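Quinone oxidoreductase (Thermus thermophilus, PDB 1IZ0) binds NADPH and probably uses it to reduce quinones. Local coordinates at residues V28-E33 with M61-V66; R71-V76 with A91-P96. All blocks are in the same frame, centred on the assembly; numbering follows the deposited sequence.

Interaction 1: V28-E33 with M61-V66; sequences VVLRVE and MEVVGV
R31 and V66 form the hydrogen-bonded pair of an antiparallel strand contact, with two backbone bonds as evidence: R31 N to V66 O, 3.1 Å, and V66 N to R31 O, 3.0 Å. A third bond, from E33 N to V64 O at 2.9 Å, is nearly straight, with 171° at the hydrogen. V66 O also receives the CA-H of L30, so this carbonyl is met by two successive residues of the facing strand. Between these bonds lies the non-hydrogen-bonded pair of V32 and G65, whose CA atoms are 4.3 Å apart.

Apolar packing centres on L30. With chi1 at 82°, CG sits between the backbone N and the carbonyl carbon, and CD1 beyond it comes 3.4 Å from G65 CA and 3.6 Å from V63 CG1. G65 CA lies close against both this methyl and R31 O. The V63 methyl also meets CG2 of V32, the two side chains crossing at about a right angle. An alanine in place of L30 would probably leave V63 CG1 and G65 CA without the methyl that packs on them and open a gap in this buried layer.

Among the polar side chains, R31 runs alongside V66 in the same direction, the edge of its guanidinium lying near the valine's CB and CG2. E33 sets OE1 3.6 Å from V66 CG2, while the same OE1 forms a salt bridge with R71 NE.

The short segments make an angle of 113°, far from flat antiparallel pairing, which fits a strongly coiled sheet. Within that sheet strand 27-37 is flanked by both 62-67 and 84-88: V28, L30 and V32 exchange backbone bonds with V87, V85 and E83, and V32 packs on V85. Farther along, it pairs with 297-301, and E33 bonds to L302.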
loop_
_atom_site.group_PDB
_atom_site.type_symbol
_atom_site.label_atom_id
_atom_site.label_comp_id
_atom_site.label_asym_id
_atom_site.label_seq_id
_atom_site.Cartn_x
_atom_site.Cartn_y
_atom_site.Cartn_z
ATOM N N VAL A 28 -22.355 -7.797 -6.007
ATOM C CA VAL A 28 -22.519 -7.311 -7.365
ATOM C C VAL A 28 -21.325 -7.841 -8.140
ATOM O O VAL A 28 -20.295 -8.166 -7.553
ATOM C CB VAL A 28 -22.504 -5.774 -7.443
ATOM C CG1 VAL A 28 -23.745 -5.205 -6.774
ATOM C CG2 VAL A 28 -21.238 -5.237 -6.794
ATOM N N VAL A 29 -21.467 -7.939 -9.453
ATOM C CA VAL A 29 -20.376 -8.407 -10.291
ATOM C C VAL A 29 -19.814 -7.186 -11.004
ATOM O O VAL A 29 -20.515 -6.547 -11.788
ATOM C CB VAL A 29 -20.871 -9.419 -11.346
ATOM C CG1 VAL A 29 -19.687 -9.946 -12.149
ATOM C CG2 VAL A 29 -21.612 -10.568 -10.664
ATOM N N LEU A 30 -18.566 -6.832 -10.723
ATOM C CA LEU A 30 -18.001 -5.681 -11.400
ATOM C C LEU A 30 -17.073 -6.132 -12.508
ATOM O O LEU A 30 -16.320 -7.098 -12.347
ATOM C CB LEU A 30 -17.265 -4.758 -10.412
ATOM C CG LEU A 30 -15.841 -4.925 -9.876
ATOM C CD1 LEU A 30 -14.806 -4.756 -10.983
ATOM C CD2 LEU A 30 -15.613 -3.847 -8.813
ATOM N N ARG A 31 -17.168 -5.460 -13.651
ATOM C CA ARG A 31 -16.305 -5.769 -14.773
ATOM C C ARG A 31 -15.031 -4.986 -14.517
ATOM O O ARG A 31 -15.048 -3.757 -14.422
ATOM C CB ARG A 31 -16.948 -5.363 -16.108
ATOM C CG ARG A 31 -17.622 -4.013 -16.120
ATOM C CD ARG A 31 -18.218 -3.717 -17.503
ATOM N NE ARG A 31 -17.179 -3.437 -18.491
ATOM C CZ ARG A 31 -16.433 -2.337 -18.490
ATOM N NH1 ARG A 31 -16.616 -1.414 -17.557
ATOM N NH2 ARG A 31 -15.496 -2.160 -19.412
ATOM N N VAL A 32 -13.934 -5.725 -14.388
ATOM C CA VAL A 32 -12.616 -5.183 -14.100
ATOM C C VAL A 32 -11.967 -4.328 -15.195
ATOM O O VAL A 32 -11.959 -4.689 -16.377
ATOM C CB VAL A 32 -11.656 -6.341 -13.732
ATOM C CG1 VAL A 32 -10.323 -5.800 -13.250
ATOM C CG2 VAL A 32 -12.299 -7.217 -12.661
ATOM N N GLU A 33 -11.419 -3.187 -14.781
ATOM C CA GLU A 33 -10.730 -2.279 -15.691
ATOM C C GLU A 33 -9.241 -2.244 -15.355
ATOM O O GLU A 33 -8.395 -2.200 -16.247
ATOM C CB GLU A 33 -11.308 -0.866 -15.581
ATOM C CG GLU A 33 -12.694 -0.714 -16.185
ATOM C CD GLU A 33 -13.221 0.702 -16.058
ATOM O OE1 GLU A 33 -13.432 1.160 -14.916
ATOM O OE2 GLU A 33 -13.413 1.363 -17.098
HETATM N N MSE A 61 -5.980 -8.502 -5.549
HETATM C CA MSE A 61 -6.846 -8.144 -4.431
HETATM C C MSE A 61 -7.329 -6.706 -4.481
HETATM O O MSE A 61 -8.296 -6.354 -3.813
HETATM C CB MSE A 61 -6.108 -8.336 -3.107
HETATM C CG MSE A 61 -5.493 -9.705 -2.900
HETATM SE SE MSE A 61 -4.702 -9.835 -1.137
HETATM C CE MSE A 61 -3.659 -8.197 -1.182
ATOM N N GLU A 62 -6.640 -5.876 -5.254
ATOM C CA GLU A 62 -6.982 -4.462 -5.367
ATOM C C GLU A 62 -7.556 -4.222 -6.755
ATOM O O GLU A 62 -6.822 -4.111 -7.734
ATOM C CB GLU A 62 -5.726 -3.629 -5.138
ATOM C CG GLU A 62 -5.983 -2.177 -4.842
ATOM C CD GLU A 62 -4.767 -1.508 -4.229
ATOM O OE1 GLU A 62 -3.666 -2.102 -4.293
ATOM O OE2 GLU A 62 -4.911 -0.390 -3.691
ATOM N N VAL A 63 -8.878 -4.125 -6.821
ATOM C CA VAL A 63 -9.573 -3.971 -8.083
ATOM C C VAL A 63 -10.321 -2.660 -8.291
ATOM O O VAL A 63 -10.740 -2.002 -7.338
ATOM C CB VAL A 63 -10.564 -5.155 -8.258
ATOM C CG1 VAL A 63 -11.589 -4.854 -9.322
ATOM C CG2 VAL A 63 -9.793 -6.405 -8.632
ATOM N N VAL A 64 -10.463 -2.292 -9.560
ATOM C CA VAL A 64 -11.192 -1.100 -9.974
ATOM C C VAL A 64 -12.056 -1.541 -11.153
ATOM O O VAL A 64 -11.568 -2.198 -12.079
ATOM C CB VAL A 64 -10.245 0.023 -10.423
ATOM C CG1 VAL A 64 -11.038 1.150 -11.064
ATOM C CG2 VAL A 64 -9.486 0.552 -9.222
ATOM N N GLY A 65 -13.341 -1.209 -11.115
ATOM C CA GLY A 65 -14.210 -1.623 -12.200
ATOM C C GLY A 65 -15.578 -0.977 -12.224
ATOM O O GLY A 65 -15.893 -0.113 -11.405
ATOM N N VAL A 66 -16.407 -1.431 -13.154
ATOM C CA VAL A 66 -17.737 -0.872 -13.321
ATOM C C VAL A 66 -18.890 -1.768 -12.887
ATOM O O VAL A 66 -18.885 -2.979 -13.110
ATOM C CB VAL A 66 -17.958 -0.471 -14.795
ATOM C CG1 VAL A 66 -19.368 0.069 -14.987
ATOM C CG2 VAL A 66 -16.925 0.572 -15.205
#

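Interaction 2: R71-V76 with A91-P96; sequences RYAALV and ALLPLP
L93 O is met by three groups of strand 70-75. A73 N donates to L93 O at 3.0 Å, with 165° at the hydrogen and the donor on a carbonyl lone pair; Y72 CA lies 3.4 Å from L93 O in a CA-H contact; and the edge of the Y72 ring lies beside it. The return bond, L93 N to A73 O, is 2.9 Å long but more bent, at 139°. Together the two bonds define A73 and L93 as a hydrogen-bonded antiparallel pair.

Water continues the pairing where direct bonds stop. One molecule donates to R71 O at 2.8 Å and accepts from L95 N, so it bridges the two backbones. Another is held by A91 O and, weakly, by L75 N.

The side chains divide between two faces. On that of Y72, chi1 of -64° places CG beside the backbone N and anti to the carbonyl carbon; on the ring, Y72 CD1 lies 3.9 Å from L92 CB, and L92 CD1 sits over one face. On that of A73, L95 splits its methyls: CD2 is 3.9 Å from A73 CB, whereas CD1 touches R71 CG at 3.6 Å, the aliphatic part of an arginine whose guanidinium goes on to E33.

Further along, L75 packs on P108 and V109 of helix 108-120, and the side chains of L75 and L244, a residue of this protein's NADPH site, are about 4 Å apart. A short, weakly bonded strand paired antiparallel to 70-75 at one side of a curled, mixed sheet is consistent with the GroES-like domain of the medium-chain dehydrogenase/reductases.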
loop_
_atom_site.group_PDB
_atom_site.type_symbol
_atom_site.label_atom_id
_atom_site.label_comp_id
_atom_site.label_asym_id
_atom_site.label_seq_id
_atom_site.Cartn_x
_atom_site.Cartn_y
_atom_site.Cartn_z
ATOM N N ARG A 71 -18.159 3.455 -11.781
ATOM C CA ARG A 71 -16.859 2.897 -11.414
ATOM C C ARG A 71 -16.568 2.925 -9.909
ATOM O O ARG A 71 -16.765 3.942 -9.234
ATOM C CB ARG A 71 -15.749 3.637 -12.158
ATOM C CG ARG A 71 -14.337 3.164 -11.818
ATOM C CD ARG A 71 -13.326 3.860 -12.715
ATOM N NE ARG A 71 -13.603 3.589 -14.121
ATOM C CZ ARG A 71 -13.361 4.447 -15.108
ATOM N NH1 ARG A 71 -12.835 5.639 -14.843
ATOM N NH2 ARG A 71 -13.645 4.116 -16.362
ATOM N N TYR A 72 -16.074 1.799 -9.403
ATOM C CA TYR A 72 -15.753 1.638 -7.990
ATOM C C TYR A 72 -14.395 0.970 -7.828
ATOM O O TYR A 72 -13.893 0.323 -8.750
ATOM C CB TYR A 72 -16.774 0.724 -7.309
ATOM C CG TYR A 72 -18.198 1.226 -7.265
ATOM C CD1 TYR A 72 -18.626 2.070 -6.243
ATOM C CD2 TYR A 72 -19.130 0.813 -8.217
ATOM C CE1 TYR A 72 -19.955 2.488 -6.161
ATOM C CE2 TYR A 72 -20.463 1.221 -8.147
ATOM C CZ TYR A 72 -20.868 2.056 -7.113
ATOM O OH TYR A 72 -22.191 2.432 -7.009
ATOM N N ALA A 73 -13.819 1.126 -6.641
ATOM C CA ALA A 73 -12.550 0.494 -6.301
ATOM C C ALA A 73 -12.936 -0.510 -5.221
ATOM O O ALA A 73 -13.919 -0.302 -4.507
ATOM C CB ALA A 73 -11.570 1.514 -5.739
ATOM N N ALA A 74 -12.190 -1.599 -5.092
ATOM C CA ALA A 74 -12.533 -2.573 -4.068
ATOM C C ALA A 74 -11.380 -3.471 -3.677
ATOM O O ALA A 74 -10.490 -3.749 -4.479
ATOM C CB ALA A 74 -13.709 -3.430 -4.533
ATOM N N LEU A 75 -11.402 -3.910 -2.426
ATOM C CA LEU A 75 -10.402 -4.831 -1.922
ATOM C C LEU A 75 -11.116 -6.165 -1.839
ATOM O O LEU A 75 -12.155 -6.284 -1.188
ATOM C CB LEU A 75 -9.905 -4.411 -0.542
ATOM C CG LEU A 75 -8.891 -3.271 -0.584
ATOM C CD1 LEU A 75 -8.334 -3.020 0.791
ATOM C CD2 LEU A 75 -7.769 -3.650 -1.539
ATOM N N VAL A 76 -10.571 -7.158 -2.526
ATOM C CA VAL A 76 -11.156 -8.491 -2.550
ATOM C C VAL A 76 -10.074 -9.439 -2.039
ATOM O O VAL A 76 -8.896 -9.078 -2.020
ATOM C CB VAL A 76 -11.564 -8.868 -4.000
ATOM C CG1 VAL A 76 -12.277 -10.187 -4.018
ATOM C CG2 VAL A 76 -12.469 -7.798 -4.588
ATOM N N ALA A 91 -18.291 -3.459 0.318
ATOM C CA ALA A 91 -16.863 -3.206 0.124
ATOM C C ALA A 91 -16.598 -2.202 -0.998
ATOM O O ALA A 91 -15.473 -1.728 -1.160
ATOM C CB ALA A 91 -16.127 -4.526 -0.174
ATOM N N LEU A 92 -17.630 -1.876 -1.769
ATOM C CA LEU A 92 -17.480 -0.933 -2.877
ATOM C C LEU A 92 -17.042 0.440 -2.404
ATOM O O LEU A 92 -17.573 0.979 -1.437
ATOM C CB LEU A 92 -18.789 -0.804 -3.653
ATOM C CG LEU A 92 -19.255 -2.088 -4.333
ATOM C CD1 LEU A 92 -20.639 -1.872 -4.931
ATOM C CD2 LEU A 92 -18.250 -2.493 -5.404
ATOM N N LEU A 93 -16.078 1.012 -3.109
ATOM C CA LEU A 93 -15.550 2.321 -2.763
ATOM C C LEU A 93 -15.814 3.316 -3.901
ATOM O O LEU A 93 -15.221 3.208 -4.974
ATOM C CB LEU A 93 -14.048 2.187 -2.496
ATOM C CG LEU A 93 -13.302 3.348 -1.849
ATOM C CD1 LEU A 93 -13.014 4.421 -2.880
ATOM C CD2 LEU A 93 -14.137 3.893 -0.692
ATOM N N PRO A 94 -16.712 4.297 -3.677
ATOM C CA PRO A 94 -17.055 5.311 -4.682
ATOM C C PRO A 94 -15.842 6.167 -5.031
ATOM O O PRO A 94 -15.047 6.526 -4.157
ATOM C CB PRO A 94 -18.148 6.138 -3.995
ATOM C CG PRO A 94 -18.702 5.221 -2.967
ATOM C CD PRO A 94 -17.479 4.527 -2.442
ATOM N N LEU A 95 -15.713 6.506 -6.307
ATOM C CA LEU A 95 -14.589 7.305 -6.775
ATOM C C LEU A 95 -15.048 8.657 -7.288
ATOM O O LEU A 95 -16.189 8.806 -7.723
ATOM C CB LEU A 95 -13.859 6.557 -7.893
ATOM C CG LEU A 95 -13.359 5.155 -7.533
ATOM C CD1 LEU A 95 -12.904 4.428 -8.780
ATOM C CD2 LEU A 95 -12.222 5.261 -6.541
ATOM N N PRO A 96 -14.164 9.667 -7.240
ATOM C CA PRO A 96 -14.517 11.006 -7.721
ATOM C C PRO A 96 -14.597 10.954 -9.240
ATOM O O PRO A 96 -13.849 10.212 -9.871
ATOM C CB PRO A 96 -13.340 11.872 -7.265
ATOM C CG PRO A 96 -12.705 11.077 -6.161
ATOM C CD PRO A 96 -12.816 9.667 -6.648
HETATM O O HOH W 1 -18.077 6.263 -8.354
HETATM O O HOH W 2 -12.596 -1.899 0.026
#

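In the fold
Interactions 1 and 2 come in series along the chain, the first closing before the second opens, and their centres are 8 Å apart. They belong to one curled sheet, in which strand 27-37 pairs with 62-67, 62-67 with 70-75, and 70-75 with 93-94. The middle step joins the two contacts directly: A74 N lies 2.7 Å from V63 O, a probable hydrogen bond, and R71 NE forms a salt bridge of 2.6 Å with E33 OE1. That ion pair spans strand 62-67, tying its two neighbours together. The parallel sheet of the nucleotide-binding fold is a separate one, so both contacts join neighbouring strands of the curled sheet.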